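Local coordinates for protein cytochrome c (Chlorobaculum tepidum, PDB 3A9F) that probably carries electrons to the P840 photosynthetic reaction centre of a green sulfur bacterium through its single heme c, at residues Leu63-Met68 / Lys82-Trp87. Numbering follows the deposited sequence. Where two conformers were deposited one is given.
Sequences LIVKRM and KTIGIW. With HEC (heme c), chain C.
Ile84 and Val65 meet methyl to methyl where helix 78-91 passes helix 61-70, with Ile84 CG2 lying 4.1 Å from Val65 CG2. No hydrogen bond spans the two segments, and the contact is small, apolar and buried. The CB of Ile84 is directed at helix 61-70, and CG2 stands anti to the backbone N, which turns this methyl toward both Val65 and a substituent of the heme. The same methyl therefore has a second neighbour, the heme c atom CBB, 4.0 Å from Ile84 CG2, and one branch serves both the helix pair and the edge of the cofactor. Helix 27-37 adds a further neighbour, Arg37, to the Ile84 side chain.

Gly85 follows, and here the backbones draw nearest, with 6.6 Å between Val65 CA and Gly85 CA. Gly85 meets Val65 through its backbone, with Val65 CG2 4.4 Å from Gly85 CA. The Val65 side chain also touches Ala81 and Leu88, about a turn before and a turn after Gly85 on helix 78-91.

Three residues beyond Val65, Met68 bends at chi2 and chi3 (-67° and 135°) to bring its sulfur over the porphyrin, where Met68 SD binds the heme iron at 2.3 Å. His42 NE2 supplies the other protein ligand. Helix 61-70 thus carries the axial methionine while its Val65 rests on the C-terminal helix, in the His/Met-ligated heme site of a small helical domain, consistent with the class I cytochrome c fold.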
loop_
_atom_site.group_PDB
_atom_site.type_symbol
_atom_site.label_atom_id
_atom_site.label_comp_id
_atom_site.label_asym_id
_atom_site.label_seq_id
_atom_site.Cartn_x
_atom_site.Cartn_y
_atom_site.Cartn_z
ATOM N N LEU A 63 -1.260 8.436 -1.015
ATOM C CA LEU A 63 -0.168 9.357 -1.290
ATOM C C LEU A 63 1.166 8.626 -1.403
ATOM O O LEU A 63 1.889 8.779 -2.396
ATOM C CB LEU A 63 -0.092 10.441 -0.203
ATOM C CG LEU A 63 1.001 11.497 -0.374
ATOM C CD1 LEU A 63 0.650 12.437 -1.520
ATOM C CD2 LEU A 63 1.191 12.288 0.916
ATOM N N ILE A 64 1.495 7.833 -0.392
ATOM C CA ILE A 64 2.804 7.198 -0.394
ATOM C C ILE A 64 2.877 6.050 -1.423
ATOM O O ILE A 64 3.919 5.864 -2.074
ATOM C CB ILE A 64 3.287 6.795 1.032
ATOM C CG1 ILE A 64 4.782 6.448 1.032
ATOM C CG2 ILE A 64 2.477 5.655 1.625
ATOM C CD1 ILE A 64 5.708 7.569 0.588
ATOM N N VAL A 65 1.785 5.299 -1.606
ATOM C CA VAL A 65 1.797 4.195 -2.581
ATOM C C VAL A 65 2.012 4.754 -3.984
ATOM O O VAL A 65 2.807 4.197 -4.764
ATOM C CB VAL A 65 0.519 3.363 -2.476
ATOM C CG1 VAL A 65 0.419 2.355 -3.610
ATOM C CG2 VAL A 65 0.474 2.646 -1.111
ATOM N N LYS A 66 1.336 5.866 -4.295
ATOM C CA LYS A 66 1.485 6.487 -5.606
ATOM C C LYS A 66 2.890 7.081 -5.807
ATOM O O LYS A 66 3.429 7.044 -6.922
ATOM C CB LYS A 66 0.373 7.519 -5.864
ATOM C CG LYS A 66 -1.058 6.922 -5.917
ATOM C CD LYS A 66 -1.331 5.882 -7.019
ATOM C CE LYS A 66 -1.519 6.522 -8.385
ATOM N NZ LYS A 66 -1.879 5.508 -9.431
ATOM N N ARG A 67 3.501 7.597 -4.737
ATOM C CA ARG A 67 4.882 8.063 -4.821
ATOM C C ARG A 67 5.805 6.907 -5.185
ATOM O O ARG A 67 6.630 7.020 -6.099
ATOM C CB ARG A 67 5.321 8.694 -3.509
ATOM C CG ARG A 67 6.663 9.359 -3.593
ATOM C CD ARG A 67 6.905 10.167 -2.347
ATOM N NE ARG A 67 5.938 11.249 -2.193
ATOM C CZ ARG A 67 5.743 11.927 -1.067
ATOM N NH1 ARG A 67 6.442 11.631 0.019
ATOM N NH2 ARG A 67 4.846 12.898 -1.021
ATOM N N MET A 68 5.660 5.785 -4.486
ATOM C CA MET A 68 6.469 4.611 -4.802
ATOM C C MET A 68 6.229 4.125 -6.231
ATOM O O MET A 68 7.177 3.798 -6.956
ATOM C CB MET A 68 6.212 3.501 -3.780
ATOM C CG MET A 68 6.517 3.925 -2.353
ATOM S SD MET A 68 8.307 4.205 -2.122
ATOM C CE MET A 68 8.177 5.754 -1.225
ATOM N N LYS A 82 -4.107 0.348 -6.269
ATOM C CA LYS A 82 -5.414 0.312 -5.602
ATOM C C LYS A 82 -5.473 -0.818 -4.578
ATOM O O LYS A 82 -5.870 -0.615 -3.420
ATOM C CB LYS A 82 -6.532 0.134 -6.632
ATOM C CG LYS A 82 -6.765 1.340 -7.530
ATOM C CD LYS A 82 -7.743 0.945 -8.630
ATOM C CE LYS A 82 -8.193 2.063 -9.522
ATOM N NZ LYS A 82 -9.129 1.517 -10.540
ATOM N N THR A 83 -5.059 -2.015 -4.993
ATOM C CA THR A 83 -5.087 -3.190 -4.109
ATOM C C THR A 83 -4.196 -3.001 -2.892
ATOM O O THR A 83 -4.585 -3.304 -1.766
ATOM C CB THR A 83 -4.671 -4.414 -4.922
ATOM O OG1 THR A 83 -5.644 -4.625 -5.953
ATOM C CG2 THR A 83 -4.542 -5.666 -4.056
ATOM N N ILE A 84 -2.986 -2.516 -3.136
ATOM C CA ILE A 84 -2.008 -2.333 -2.086
ATOM C C ILE A 84 -2.488 -1.293 -1.088
ATOM O O ILE A 84 -2.382 -1.501 0.120
ATOM C CB ILE A 84 -0.639 -1.944 -2.702
ATOM C CG1 ILE A 84 -0.047 -3.154 -3.425
ATOM C CG2 ILE A 84 0.323 -1.395 -1.613
ATOM C CD1 ILE A 84 1.121 -2.814 -4.355
ATOM N N GLY A 85 -3.032 -0.186 -1.581
ATOM C CA GLY A 85 -3.550 0.848 -0.678
ATOM C C GLY A 85 -4.663 0.340 0.222
ATOM O O GLY A 85 -4.698 0.649 1.410
ATOM N N ILE A 86 -5.580 -0.435 -0.352
ATOM C CA ILE A 86 -6.665 -0.995 0.449
ATOM C C ILE A 86 -6.108 -1.891 1.553
ATOM O O ILE A 86 -6.491 -1.761 2.712
ATOM C CB ILE A 86 -7.651 -1.772 -0.435
ATOM C CG1 ILE A 86 -8.451 -0.798 -1.313
ATOM C CG2 ILE A 86 -8.590 -2.630 0.444
ATOM C CD1 ILE A 86 -9.143 -1.478 -2.507
ATOM N N TRP A 87 -5.191 -2.790 1.211
ATOM C CA TRP A 87 -4.671 -3.708 2.223
ATOM C C TRP A 87 -3.891 -2.945 3.292
ATOM O O TRP A 87 -4.079 -3.185 4.491
ATOM C CB TRP A 87 -3.801 -4.821 1.607
ATOM C CG TRP A 87 -3.485 -5.872 2.620
ATOM C CD1 TRP A 87 -4.233 -6.984 2.899
ATOM C CD2 TRP A 87 -2.399 -5.875 3.543
ATOM N NE1 TRP A 87 -3.663 -7.692 3.925
ATOM C CE2 TRP A 87 -2.538 -7.033 4.344
ATOM C CE3 TRP A 87 -1.305 -5.024 3.762
ATOM C CZ2 TRP A 87 -1.623 -7.364 5.352
ATOM C CZ3 TRP A 87 -0.396 -5.348 4.764
ATOM C CH2 TRP A 87 -0.565 -6.510 5.550
HETATM FE FE HEC C . 9.353 2.598 -0.860
HETATM C CHA HEC C . 10.870 4.955 1.079
HETATM C CHB HEC C . 6.795 2.388 1.435
HETATM C CHC HEC C . 7.845 0.205 -2.759
HETATM C CHD HEC C . 11.800 2.909 -3.208
HETATM N NA HEC C . 8.926 3.492 0.895
HETATM C C1A HEC C . 9.681 4.461 1.532
HETATM C C2A HEC C . 9.004 4.887 2.737
HETATM C C3A HEC C . 7.858 4.182 2.814
HETATM C C4A HEC C . 7.808 3.286 1.689
HETATM C CMA HEC C . 6.765 4.222 3.899
HETATM C CAA HEC C . 9.524 5.975 3.692
HETATM C CBA HEC C . 9.032 7.337 3.210
HETATM C CGA HEC C . 9.361 8.426 4.192
HETATM O O1A HEC C . 10.444 8.389 4.815
HETATM O O2A HEC C . 8.529 9.337 4.346
HETATM N NB HEC C . 7.675 1.450 -0.669
HETATM C C1B HEC C . 6.718 1.585 0.322
HETATM C C2B HEC C . 5.581 0.766 -0.026
HETATM C C3B HEC C . 5.870 0.173 -1.197
HETATM C C4B HEC C . 7.178 0.586 -1.619
HETATM C CMB HEC C . 4.306 0.706 0.842
HETATM C CAB HEC C . 5.034 -0.738 -2.100
HETATM C CBB HEC C . 3.870 0.100 -2.691
HETATM N NC HEC C . 9.763 1.715 -2.641
HETATM C C1C HEC C . 9.025 0.715 -3.239
HETATM C C2C HEC C . 9.687 0.312 -4.448
HETATM C C3C HEC C . 10.820 1.045 -4.560
HETATM C C4C HEC C . 10.850 1.959 -3.449
HETATM C CMC HEC C . 9.209 -0.845 -5.331
HETATM C CAC HEC C . 11.924 1.016 -5.642
HETATM C CBC HEC C . 11.387 1.201 -7.083
HETATM N ND HEC C . 11.050 3.744 -1.027
HETATM C C1D HEC C . 11.902 3.736 -2.121
HETATM C C2D HEC C . 12.945 4.714 -1.932
HETATM C C3D HEC C . 12.663 5.334 -0.617
HETATM C C4D HEC C . 11.479 4.695 -0.114
HETATM C CMD HEC C . 14.053 4.997 -2.931
HETATM C CAD HEC C . 13.488 6.439 0.046
HETATM C CBD HEC C . 13.124 7.803 -0.528
HETATM C CGD HEC C . 11.758 8.190 -0.046
HETATM O O1D HEC C . 11.572 8.364 1.183
HETATM O O2D HEC C . 10.848 8.288 -0.906
#